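Local coordinates for protein protoporphyrinogen oxidase (Exiguobacterium sibiricum, PDB 3LOV) that probably oxidises coproporphyrinogen III to coproporphyrin III with oxygen as a step of heme b biosynthesis, using a bound FAD cofactor, at residues A[295-300]-A[430-435]. Residues are numbered along the deposited sequence; the frame is centred on the assembly and turned at random.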
ATOM      1  N   PRO A 295       9.196 -24.080  10.835  1.00 28.62           N
ATOM      2  CA  PRO A 295       8.601 -24.556  12.087  1.00 29.63           C
ATOM      3  C   PRO A 295       9.514 -24.535  13.305  1.00 30.73           C
ATOM      4  O   PRO A 295       8.994 -24.513  14.410  1.00 33.57           O
ATOM      5  CB  PRO A 295       8.187 -25.994  11.753  1.00 28.91           C
ATOM      6  CG  PRO A 295       9.053 -26.370  10.589  1.00 27.02           C
ATOM      7  CD  PRO A 295       9.176 -25.131   9.799  1.00 28.55           C
ATOM      8  N   ASP A 296      10.835 -24.525  13.116  1.00 28.06           N
ATOM      9  CA  ASP A 296      11.780 -24.394  14.231  1.00 29.12           C
ATOM     10  C   ASP A 296      11.971 -22.973  14.685  1.00 28.22           C
ATOM     11  O   ASP A 296      12.675 -22.724  15.640  1.00 28.07           O
ATOM     12  CB  ASP A 296      13.152 -24.949  13.838  1.00 30.82           C
ATOM     13  CG  ASP A 296      13.085 -26.397  13.399  1.00 35.49           C
ATOM     14  OD1 ASP A 296      12.101 -27.063  13.754  1.00 28.34           O
ATOM     15  OD2 ASP A 296      13.990 -26.848  12.664  1.00 42.54           O
ATOM     16  N   ALA A 297      11.376 -22.025  13.974  1.00 29.53           N
ATOM     17  CA  ALA A 297      11.460 -20.659  14.369  1.00 27.90           C
ATOM     18  C   ALA A 297      10.187 -20.284  15.132  1.00 26.36           C
ATOM     19  O   ALA A 297       9.085 -20.603  14.719  1.00 26.62           O
ATOM     20  CB  ALA A 297      11.659 -19.786  13.178  1.00 26.44           C
ATOM     21  N   HIS A 298      10.361 -19.580  16.244  1.00 28.23           N
ATOM     22  CA  HIS A 298       9.248 -19.111  17.075  1.00 26.40           C
ATOM     23  C   HIS A 298       8.938 -17.671  16.664  1.00 24.98           C
ATOM     24  O   HIS A 298       9.681 -16.754  16.997  1.00 22.59           O
ATOM     25  CB  HIS A 298       9.642 -19.188  18.571  1.00 29.70           C
ATOM     26  CG  HIS A 298       8.560 -18.745  19.518  1.00 29.51           C
ATOM     27  ND1 HIS A 298       7.288 -19.272  19.498  1.00 29.69           N
ATOM     28  CD2 HIS A 298       8.566 -17.809  20.502  1.00 32.61           C
ATOM     29  CE1 HIS A 298       6.558 -18.698  20.441  1.00 21.02           C
ATOM     30  NE2 HIS A 298       7.305 -17.799  21.053  1.00 23.62           N
ATOM     31  N   LEU A 299       7.846 -17.499  15.915  1.00 25.53           N
ATOM     32  CA  LEU A 299       7.542 -16.252  15.221  1.00 23.95           C
ATOM     33  C   LEU A 299       6.129 -15.714  15.567  1.00 24.25           C
ATOM     34  O   LEU A 299       5.294 -15.510  14.680  1.00 22.17           O
ATOM     35  CB  LEU A 299       7.633 -16.551  13.729  1.00 25.83           C
ATOM     36  CG  LEU A 299       9.013 -16.975  13.193  1.00 30.08           C
ATOM     37  CD1 LEU A 299       9.009 -17.126  11.639  1.00 22.70           C
ATOM     38  CD2 LEU A 299      10.070 -16.009  13.623  1.00 25.79           C
ATOM     39  N   PRO A 300       5.829 -15.525  16.870  1.00 25.65           N
ATOM     40  CA  PRO A 300       4.470 -15.106  17.237  1.00 25.23           C
ATOM     41  C   PRO A 300       4.152 -13.730  16.648  1.00 24.82           C
ATOM     42  O   PRO A 300       2.992 -13.457  16.336  1.00 24.35           O
ATOM     43  CB  PRO A 300       4.519 -15.049  18.774  1.00 25.78           C
ATOM     44  CG  PRO A 300       5.968 -14.848  19.106  1.00 26.56           C
ATOM     45  CD  PRO A 300       6.708 -15.634  18.046  1.00 25.92           C
ATOM     46  N   ALA A 430      18.952 -17.207  13.491  1.00 29.90           N
ATOM     47  CA  ALA A 430      19.486 -18.099  14.493  1.00 30.68           C
ATOM     48  C   ALA A 430      18.996 -19.555  14.275  1.00 30.35           C
ATOM     49  O   ALA A 430      19.754 -20.491  14.454  1.00 30.36           O
ATOM     50  CB  ALA A 430      19.126 -17.598  15.926  1.00 31.43           C
ATOM     51  N   GLN A 431      17.750 -19.744  13.861  1.00 24.78           N
ATOM     52  CA  GLN A 431      17.236 -21.078  13.602  1.00 25.48           C
ATOM     53  C   GLN A 431      17.502 -21.567  12.194  1.00 27.26           C
ATOM     54  O   GLN A 431      17.608 -22.778  11.984  1.00 25.81           O
ATOM     55  CB  GLN A 431      15.747 -21.146  13.887  1.00 23.27           C
ATOM     56  CG  GLN A 431      15.463 -21.009  15.365  1.00 30.58           C
ATOM     57  CD  GLN A 431      16.152 -22.110  16.180  1.00 34.23           C
ATOM     58  OE1 GLN A 431      15.862 -23.290  16.023  1.00 35.20           O
ATOM     59  NE2 GLN A 431      17.051 -21.717  17.034  1.00 37.70           N
ATOM     60  N   TYR A 432      17.572 -20.638  11.227  1.00 25.30           N
ATOM     61  CA  TYR A 432      17.862 -20.984   9.832  1.00 24.37           C
ATOM     62  C   TYR A 432      18.883 -20.030   9.204  1.00 23.50           C
ATOM     63  O   TYR A 432      18.540 -19.170   8.391  1.00 23.77           O
ATOM     64  CB  TYR A 432      16.584 -20.962   9.021  1.00 23.26           C
ATOM     65  CG  TYR A 432      15.520 -21.955   9.436  1.00 23.44           C
ATOM     66  CD1 TYR A 432      14.596 -21.651  10.485  1.00 23.57           C
ATOM     67  CD2 TYR A 432      15.376 -23.155   8.765  1.00 24.64           C
ATOM     68  CE1 TYR A 432      13.605 -22.534  10.834  1.00 26.39           C
ATOM     69  CE2 TYR A 432      14.359 -24.054   9.110  1.00 21.63           C
ATOM     70  CZ  TYR A 432      13.479 -23.736  10.131  1.00 27.98           C
ATOM     71  OH  TYR A 432      12.470 -24.616  10.464  1.00 24.54           O
ATOM     72  N   PRO A 433      20.151 -20.199   9.561  1.00 24.35           N
ATOM     73  CA  PRO A 433      21.164 -19.321   9.026  1.00 26.50           C
ATOM     74  C   PRO A 433      21.096 -19.369   7.513  1.00 25.82           C
ATOM     75  O   PRO A 433      20.879 -20.442   6.952  1.00 26.47           O
ATOM     76  CB  PRO A 433      22.476 -19.923   9.537  1.00 25.81           C
ATOM     77  CG  PRO A 433      22.103 -20.807  10.670  1.00 27.94           C
ATOM     78  CD  PRO A 433      20.718 -21.286  10.376  1.00 26.03           C
ATOM     79  N   GLY A 434      21.226 -18.200   6.885  1.00 26.30           N
ATOM     80  CA  GLY A 434      21.071 -18.053   5.433  1.00 26.47           C
ATOM     81  C   GLY A 434      19.648 -17.817   4.903  1.00 26.05           C
ATOM     82  O   GLY A 434      19.433 -17.742   3.684  1.00 21.82           O
ATOM     83  N   ILE A 435      18.669 -17.692   5.790  1.00 25.00           N
ATOM     84  CA  ILE A 435      17.317 -17.420   5.336  1.00 23.39           C
ATOM     85  C   ILE A 435      16.952 -15.999   5.726  1.00 21.34           C
ATOM     86  O   ILE A 435      17.129 -15.597   6.872  1.00 18.16           O
ATOM     87  CB  ILE A 435      16.329 -18.503   5.824  1.00 23.20           C
ATOM     88  CG1 ILE A 435      16.801 -19.878   5.302  1.00 23.63           C
ATOM     89  CG2 ILE A 435      14.884 -18.202   5.375  1.00 22.52           C
ATOM     90  CD1 ILE A 435      15.787 -20.982   5.428  1.00 16.99           C
TER
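Y432, the first residue beyond helix 417-431, points its phenol at the loop that joins helices 287-293 and 300-303. Its CG lies beside the backbone N and anti to the carbonyl carbon (chi1 -62°), and the hydroxyl arrives at the P295-D296 backbone. There the amide N of D296 donates a nearly straight hydrogen bond to Y432 OH, 3.1 Å long with an N-H...O angle of 164°. CD of P295 packs against the same oxygen, 3.4 Å from Y432 OH. The D296 side chain crosses the phenol at about a right angle, its carboxylate plane turned only 14° from the ring; OD2 is salt-bridged to R262, which also makes a cation-pi contact with Y432 and donates a hydrogen bond from NH1 to Q431 O. A297 N sits in the ring plane at its edge, 3.9 Å from Y432 CE1, and A297 CB makes an apolar contact with the same carbon. Q431 bends at chi2 and lays its methylene against the loop backbone, CG 3.3 Å from D296 O. An alanine in place of Y432 would remove the acceptor of the D296 amide and the aromatic partner of R262, and would probably loosen the loop against the helix end. Near the surface of the FAD-binding domain, with the side chain of P295 about 13 Å from the bound FAD, one arginine thus serves both partners: its charge, probably partly balanced by D296, is likely to polarise the ring whose hydroxyl accepts the loop's N-H.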